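Local coordinates for Peptide/nickel transport system substrate-binding protein (Listeria monocytogenes serotype 1/2a, PDB 5KZT), which binds peptide outside the cell and probably delivers it for uptake by a transporter, at residues Ala84-Gly89 with Leu189-Phe194; Thr93-Val98 with Val141-Leu146. One frame throughout, in Å; residues are numbered along the deposited sequence.

Interaction 1 of 2, residues Ala84-Gly89 with Leu189-Phe194; sequences AKWSNG and LFNGPF
With OG set between its own backbone N and carbonyl carbon (chi1 53°), S87 turns its hydroxyl to the backbone of F190, while W86 has CG anti to the carbonyl carbon, which places the six-membered ring of its indole alongside N191. The S87 hydroxyl oxygen accepts a nearly straight hydrogen bond from the backbone, F190 N to S87 OG being 3.0 Å. In return S87 N donates to F190 O, but this bond is weak: the atoms are 2.8 Å apart and the N-H is bent to 122°. F190 O also receives a hydrogen from a water that also donates to K85 O, bridging the two segments, and W86 CA adds a CA-H...O contact to the same carbonyl. Both segments lack regular secondary structure over most of their length; they are connecting loops that run in roughly opposite directions, 84-89 leading from strand 75-79 toward helix 94-105, whereas segment 189-194 leads into strand 194-197. A type I beta turn from W86 to G89, closed by G89 N to W86 O, presents the side chains of S87 and N88 to L189. The isobutyl group of L189 fits against this turn, its CD2 3.4 Å from S87 OG and its CD1 3.7 Å from N88 ND2, the side chains of N88 and L189 lying crosswise; N88 OD1 accepts from D90 N. On the indole, N191 CB sits over one face, 4.1 Å from the six-membered ring centroid, a CH-pi contact displaced toward the rim; the amide plane is tilted 29° from the ring. L189 O approaches the ring edge, at 3.8 Å from W86 CZ3. Beyond the pair, N191 OD1 accepts from E47 N and from N46 ND2, which would hold the amide beside the indole.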
loop_
_atom_site.group_PDB
_atom_site.type_symbol
_atom_site.label_atom_id
_atom_site.label_comp_id
_atom_site.label_asym_id
_atom_site.label_seq_id
_atom_site.Cartn_x
_atom_site.Cartn_y
_atom_site.Cartn_z
ATOM N N ALA A 84 0.300 -18.917 21.709
ATOM C CA ALA A 84 -0.418 -18.384 20.556
ATOM C C ALA A 84 -1.294 -19.469 19.908
ATOM O O ALA A 84 -0.850 -20.609 19.684
ATOM C CB ALA A 84 0.554 -17.796 19.556
ATOM N N LYS A 85 -2.544 -19.099 19.645
ATOM C CA LYS A 85 -3.533 -19.988 19.081
ATOM C C LYS A 85 -4.226 -19.377 17.871
ATOM O O LYS A 85 -4.356 -18.152 17.750
ATOM C CB LYS A 85 -4.570 -20.319 20.136
ATOM C CG LYS A 85 -4.101 -21.354 21.129
ATOM C CD LYS A 85 -5.198 -21.719 22.118
ATOM C CE LYS A 85 -4.627 -22.438 23.331
ATOM N NZ LYS A 85 -3.601 -23.469 22.979
ATOM N N TRP A 86 -4.640 -20.252 16.967
ATOM C CA TRP A 86 -5.594 -19.907 15.918
ATOM C C TRP A 86 -7.002 -19.867 16.499
ATOM O O TRP A 86 -7.267 -20.468 17.553
ATOM C CB TRP A 86 -5.526 -20.929 14.791
ATOM C CG TRP A 86 -4.252 -20.856 14.013
ATOM C CD1 TRP A 86 -3.201 -21.722 14.066
ATOM C CD2 TRP A 86 -3.895 -19.841 13.069
ATOM N NE1 TRP A 86 -2.201 -21.305 13.216
ATOM C CE2 TRP A 86 -2.618 -20.170 12.565
ATOM C CE3 TRP A 86 -4.553 -18.697 12.569
ATOM C CZ2 TRP A 86 -1.963 -19.380 11.604
ATOM C CZ3 TRP A 86 -3.904 -17.910 11.618
ATOM C CH2 TRP A 86 -2.615 -18.255 11.152
ATOM N N SER A 87 -7.903 -19.165 15.805
ATOM C CA SER A 87 -9.280 -18.980 16.276
ATOM C C SER A 87 -10.120 -20.271 16.309
ATOM O O SER A 87 -11.217 -20.271 16.871
ATOM C CB SER A 87 -9.978 -17.909 15.439
ATOM O OG SER A 87 -9.878 -18.192 14.054
ATOM N N ASN A 88 -9.614 -21.355 15.708
ATOM C CA ASN A 88 -10.183 -22.705 15.863
ATOM C C ASN A 88 -9.499 -23.524 16.975
ATOM O O ASN A 88 -9.713 -24.737 17.081
ATOM C CB ASN A 88 -10.149 -23.465 14.514
ATOM C CG ASN A 88 -8.734 -23.837 14.045
ATOM O OD1 ASN A 88 -7.733 -23.426 14.626
ATOM N ND2 ASN A 88 -8.663 -24.640 12.983
ATOM N N GLY A 89 -8.656 -22.891 17.792
ATOM C CA GLY A 89 -7.942 -23.604 18.846
ATOM C C GLY A 89 -6.620 -24.274 18.477
ATOM O O GLY A 89 -5.858 -24.604 19.384
ATOM N N LEU A 189 -9.074 -17.780 9.064
ATOM C CA LEU A 189 -8.693 -18.041 10.460
ATOM C C LEU A 189 -7.865 -16.889 11.026
ATOM O O LEU A 189 -7.082 -16.262 10.317
ATOM C CB LEU A 189 -7.857 -19.318 10.602
ATOM C CG LEU A 189 -8.462 -20.698 10.814
ATOM C CD1 LEU A 189 -7.346 -21.672 11.194
ATOM C CD2 LEU A 189 -9.587 -20.710 11.847
ATOM N N PHE A 190 -8.008 -16.659 12.324
ATOM C CA PHE A 190 -7.488 -15.464 12.975
ATOM C C PHE A 190 -6.504 -15.824 14.085
ATOM O O PHE A 190 -6.711 -16.786 14.830
ATOM C CB PHE A 190 -8.663 -14.638 13.530
ATOM C CG PHE A 190 -9.802 -14.517 12.562
ATOM C CD1 PHE A 190 -9.623 -13.857 11.337
ATOM C CD2 PHE A 190 -11.038 -15.116 12.824
ATOM C CE1 PHE A 190 -10.679 -13.763 10.416
ATOM C CE2 PHE A 190 -12.087 -15.034 11.910
ATOM C CZ PHE A 190 -11.908 -14.365 10.705
ATOM N N ASN A 191 -5.406 -15.073 14.157
ATOM C CA ASN A 191 -4.468 -15.190 15.272
ATOM C C ASN A 191 -4.088 -13.823 15.822
ATOM O O ASN A 191 -3.117 -13.706 16.551
ATOM C CB ASN A 191 -3.212 -15.997 14.876
ATOM C CG ASN A 191 -2.242 -15.213 14.002
ATOM O OD1 ASN A 191 -2.656 -14.475 13.109
ATOM N ND2 ASN A 191 -0.946 -15.385 14.241
ATOM N N GLY A 192 -4.888 -12.806 15.508
ATOM C CA GLY A 192 -4.611 -11.438 15.917
ATOM C C GLY A 192 -5.608 -10.967 16.964
ATOM O O GLY A 192 -6.398 -11.758 17.461
ATOM N N PRO A 193 -5.555 -9.673 17.324
ATOM C CA PRO A 193 -6.466 -9.127 18.350
ATOM C C PRO A 193 -7.957 -9.285 18.088
ATOM O O PRO A 193 -8.741 -9.354 19.049
ATOM C CB PRO A 193 -6.083 -7.642 18.414
ATOM C CG PRO A 193 -4.677 -7.590 17.917
ATOM C CD PRO A 193 -4.488 -8.727 16.966
ATOM N N PHE A 194 -8.354 -9.312 16.812
ATOM C CA PHE A 194 -9.748 -9.344 16.423
ATOM C C PHE A 194 -10.042 -10.506 15.468
ATOM O O PHE A 194 -9.149 -10.994 14.764
ATOM C CB PHE A 194 -10.122 -8.009 15.781
ATOM C CG PHE A 194 -9.964 -6.835 16.707
ATOM C CD1 PHE A 194 -10.956 -6.515 17.616
ATOM C CD2 PHE A 194 -8.826 -6.059 16.676
ATOM C CE1 PHE A 194 -10.806 -5.442 18.496
ATOM C CE2 PHE A 194 -8.656 -4.996 17.564
ATOM C CZ PHE A 194 -9.663 -4.673 18.462
HETATM O O HOH W 1 -6.842 -16.833 17.700
#

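Interaction 2 of 2, residues Thr93-Val98 with Val141-Leu146; sequences TANDYV and VDDYTL
L146 lies perpendicular to the Y97 side chain, the leucine CD1 3.9 Å from Y97 CG, and this pair joins the first turn of helix 94-105 to strand 145-149 of a four-stranded antiparallel sheet. The other methyl, L146 CD2, turns to the start of the helix and packs 3.7 Å from A94 CB; farther along, V98 runs antiparallel to the leucine, its CG2 touching CD2. I138 of the neighbouring strand 138-140 touches both Y97 and L146, extending this apolar layer. At the corner before the strand, V141 and D142 both face T145 in a classic beta bulge, and a type I turn from D142 to T145 carries D143 to the helix N terminus. There A94 N donates to D143 O at 2.7 Å, a straight bond arriving 38° out of the carbonyl plane. T93 is the N-cap, and with D96 it forms a capping box: T93 N reaches D96 OD2 from above the carboxylate plane, whereas N95 N to T93 OG1 is weak. The planes of the N95 amide and the D143 carboxylate are 76° apart, the groups joined by a weak bond from N95 ND2 to D143 OD1. Within the turn, D142 OD1 makes an Asx turn by accepting from Y144 N at 3.0 Å, on the anti side and slightly out of the carboxylate plane, and also takes the hydroxyl hydrogen of T145 OG1.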
loop_
_atom_site.group_PDB
_atom_site.type_symbol
_atom_site.label_atom_id
_atom_site.label_comp_id
_atom_site.label_asym_id
_atom_site.label_seq_id
_atom_site.Cartn_x
_atom_site.Cartn_y
_atom_site.Cartn_z
ATOM N N THR A 93 2.303 -22.595 15.196
ATOM C CA THR A 93 3.603 -23.279 15.274
ATOM C C THR A 93 4.531 -22.788 14.166
ATOM O O THR A 93 4.096 -22.077 13.245
ATOM C CB THR A 93 3.456 -24.806 15.131
ATOM O OG1 THR A 93 3.160 -25.127 13.773
ATOM C CG2 THR A 93 2.380 -25.357 16.046
ATOM N N ALA A 94 5.796 -23.215 14.232
ATOM C CA ALA A 94 6.798 -22.871 13.218
ATOM C C ALA A 94 6.375 -23.319 11.834
ATOM O O ALA A 94 6.719 -22.668 10.858
ATOM C CB ALA A 94 8.143 -23.489 13.568
ATOM N N ASN A 95 5.632 -24.424 11.767
ATOM C CA ASN A 95 5.159 -24.972 10.489
ATOM C C ASN A 95 4.239 -24.019 9.736
ATOM O O ASN A 95 4.205 -24.032 8.510
ATOM C CB ASN A 95 4.483 -26.313 10.705
ATOM C CG ASN A 95 5.425 -27.326 11.314
ATOM O OD1 ASN A 95 6.566 -27.442 10.895
ATOM N ND2 ASN A 95 4.973 -28.021 12.348
ATOM N N ASP A 96 3.514 -23.182 10.473
ATOM C CA ASP A 96 2.610 -22.217 9.864
ATOM C C ASP A 96 3.374 -21.113 9.142
ATOM O O ASP A 96 2.899 -20.581 8.138
ATOM C CB ASP A 96 1.722 -21.559 10.915
ATOM C CG ASP A 96 0.870 -22.536 11.680
ATOM O OD1 ASP A 96 0.583 -23.647 11.210
ATOM O OD2 ASP A 96 0.449 -22.159 12.794
ATOM N N TYR A 97 4.542 -20.753 9.673
ATOM C CA TYR A 97 5.384 -19.759 9.020
ATOM C C TYR A 97 6.083 -20.351 7.813
ATOM O O TYR A 97 6.146 -19.717 6.748
ATOM C CB TYR A 97 6.425 -19.186 9.964
ATOM C CG TYR A 97 5.860 -18.342 11.061
ATOM C CD1 TYR A 97 5.432 -18.922 12.248
ATOM C CD2 TYR A 97 5.772 -16.966 10.933
ATOM C CE1 TYR A 97 4.903 -18.140 13.275
ATOM C CE2 TYR A 97 5.247 -16.182 11.953
ATOM C CZ TYR A 97 4.835 -16.782 13.122
ATOM O OH TYR A 97 4.338 -16.056 14.158
ATOM N N VAL A 98 6.597 -21.564 7.966
ATOM C CA VAL A 98 7.237 -22.243 6.852
ATOM C C VAL A 98 6.240 -22.378 5.704
ATOM O O VAL A 98 6.540 -22.025 4.554
ATOM C CB VAL A 98 7.797 -23.620 7.252
ATOM C CG1 VAL A 98 8.296 -24.397 6.038
ATOM C CG2 VAL A 98 8.934 -23.453 8.240
ATOM N N VAL A 141 12.913 -25.572 13.112
ATOM C CA VAL A 141 13.873 -26.321 13.917
ATOM C C VAL A 141 13.113 -27.279 14.865
ATOM O O VAL A 141 13.512 -28.424 15.066
ATOM C CB VAL A 141 14.796 -25.351 14.689
ATOM C CG1 VAL A 141 15.659 -26.078 15.702
ATOM C CG2 VAL A 141 15.672 -24.573 13.701
ATOM N N ASP A 142 12.031 -26.776 15.449
ATOM C CA ASP A 142 11.049 -27.591 16.134
ATOM C C ASP A 142 9.716 -26.829 16.038
ATOM O O ASP A 142 9.645 -25.780 15.360
ATOM C CB ASP A 142 11.502 -27.945 17.577
ATOM C CG ASP A 142 11.675 -26.728 18.505
ATOM O OD1 ASP A 142 10.938 -25.736 18.425
ATOM O OD2 ASP A 142 12.546 -26.789 19.389
ATOM N N ASP A 143 8.663 -27.319 16.684
ATOM C CA ASP A 143 7.354 -26.687 16.514
ATOM C C ASP A 143 7.278 -25.232 17.001
ATOM O O ASP A 143 6.402 -24.484 16.540
ATOM C CB ASP A 143 6.240 -27.569 17.113
ATOM C CG ASP A 143 6.014 -28.845 16.295
ATOM O OD1 ASP A 143 6.456 -28.902 15.129
ATOM O OD2 ASP A 143 5.414 -29.810 16.812
ATOM N N TYR A 144 8.190 -24.805 17.881
ATOM C CA TYR A 144 8.200 -23.417 18.367
ATOM C C TYR A 144 9.524 -22.668 18.143
ATOM O O TYR A 144 9.806 -21.699 18.836
ATOM C CB TYR A 144 7.764 -23.403 19.842
ATOM C CG TYR A 144 6.352 -23.930 19.961
ATOM C CD1 TYR A 144 5.252 -23.086 19.745
ATOM C CD2 TYR A 144 6.106 -25.292 20.207
ATOM C CE1 TYR A 144 3.952 -23.573 19.799
ATOM C CE2 TYR A 144 4.806 -25.790 20.262
ATOM C CZ TYR A 144 3.738 -24.932 20.057
ATOM O OH TYR A 144 2.455 -25.429 20.116
ATOM N N THR A 145 10.321 -23.104 17.164
ATOM C CA THR A 145 11.588 -22.444 16.824
ATOM C C THR A 145 11.783 -22.381 15.309
ATOM O O THR A 145 11.675 -23.410 14.624
ATOM C CB THR A 145 12.791 -23.182 17.447
ATOM O OG1 THR A 145 12.581 -23.297 18.856
ATOM C CG2 THR A 145 14.138 -22.437 17.174
ATOM N N LEU A 146 12.064 -21.173 14.809
ATOM C CA LEU A 146 12.435 -20.955 13.406
ATOM C C LEU A 146 13.903 -20.600 13.281
ATOM O O LEU A 146 14.482 -19.919 14.155
ATOM C CB LEU A 146 11.640 -19.804 12.794
ATOM C CG LEU A 146 10.151 -19.995 12.584
ATOM C CD1 LEU A 146 9.513 -18.656 12.290
ATOM C CD2 LEU A 146 9.870 -21.003 11.476
#

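From the N terminus, the chain leaves strand 75-79, enters the loop 84-89 and within a few residues begins helix 94-105. Interaction 2 closes the shorter excursion, bringing the chain back at 141-146, where strand 145-149 starts, against the beginning of that helix. The chain then runs on through helices 157-161 and 171-177 before interaction 1 closes the longer excursion at 189-194, so the second contact nests within the first. Interaction 2 ties helix to antiparallel sheet; interaction 1 ties the loop before that helix to the entrance of strand 194-197, an outer strand of another sheet. The two meet through a probable hydrogen bond from W86 NE1 to D96 OD2.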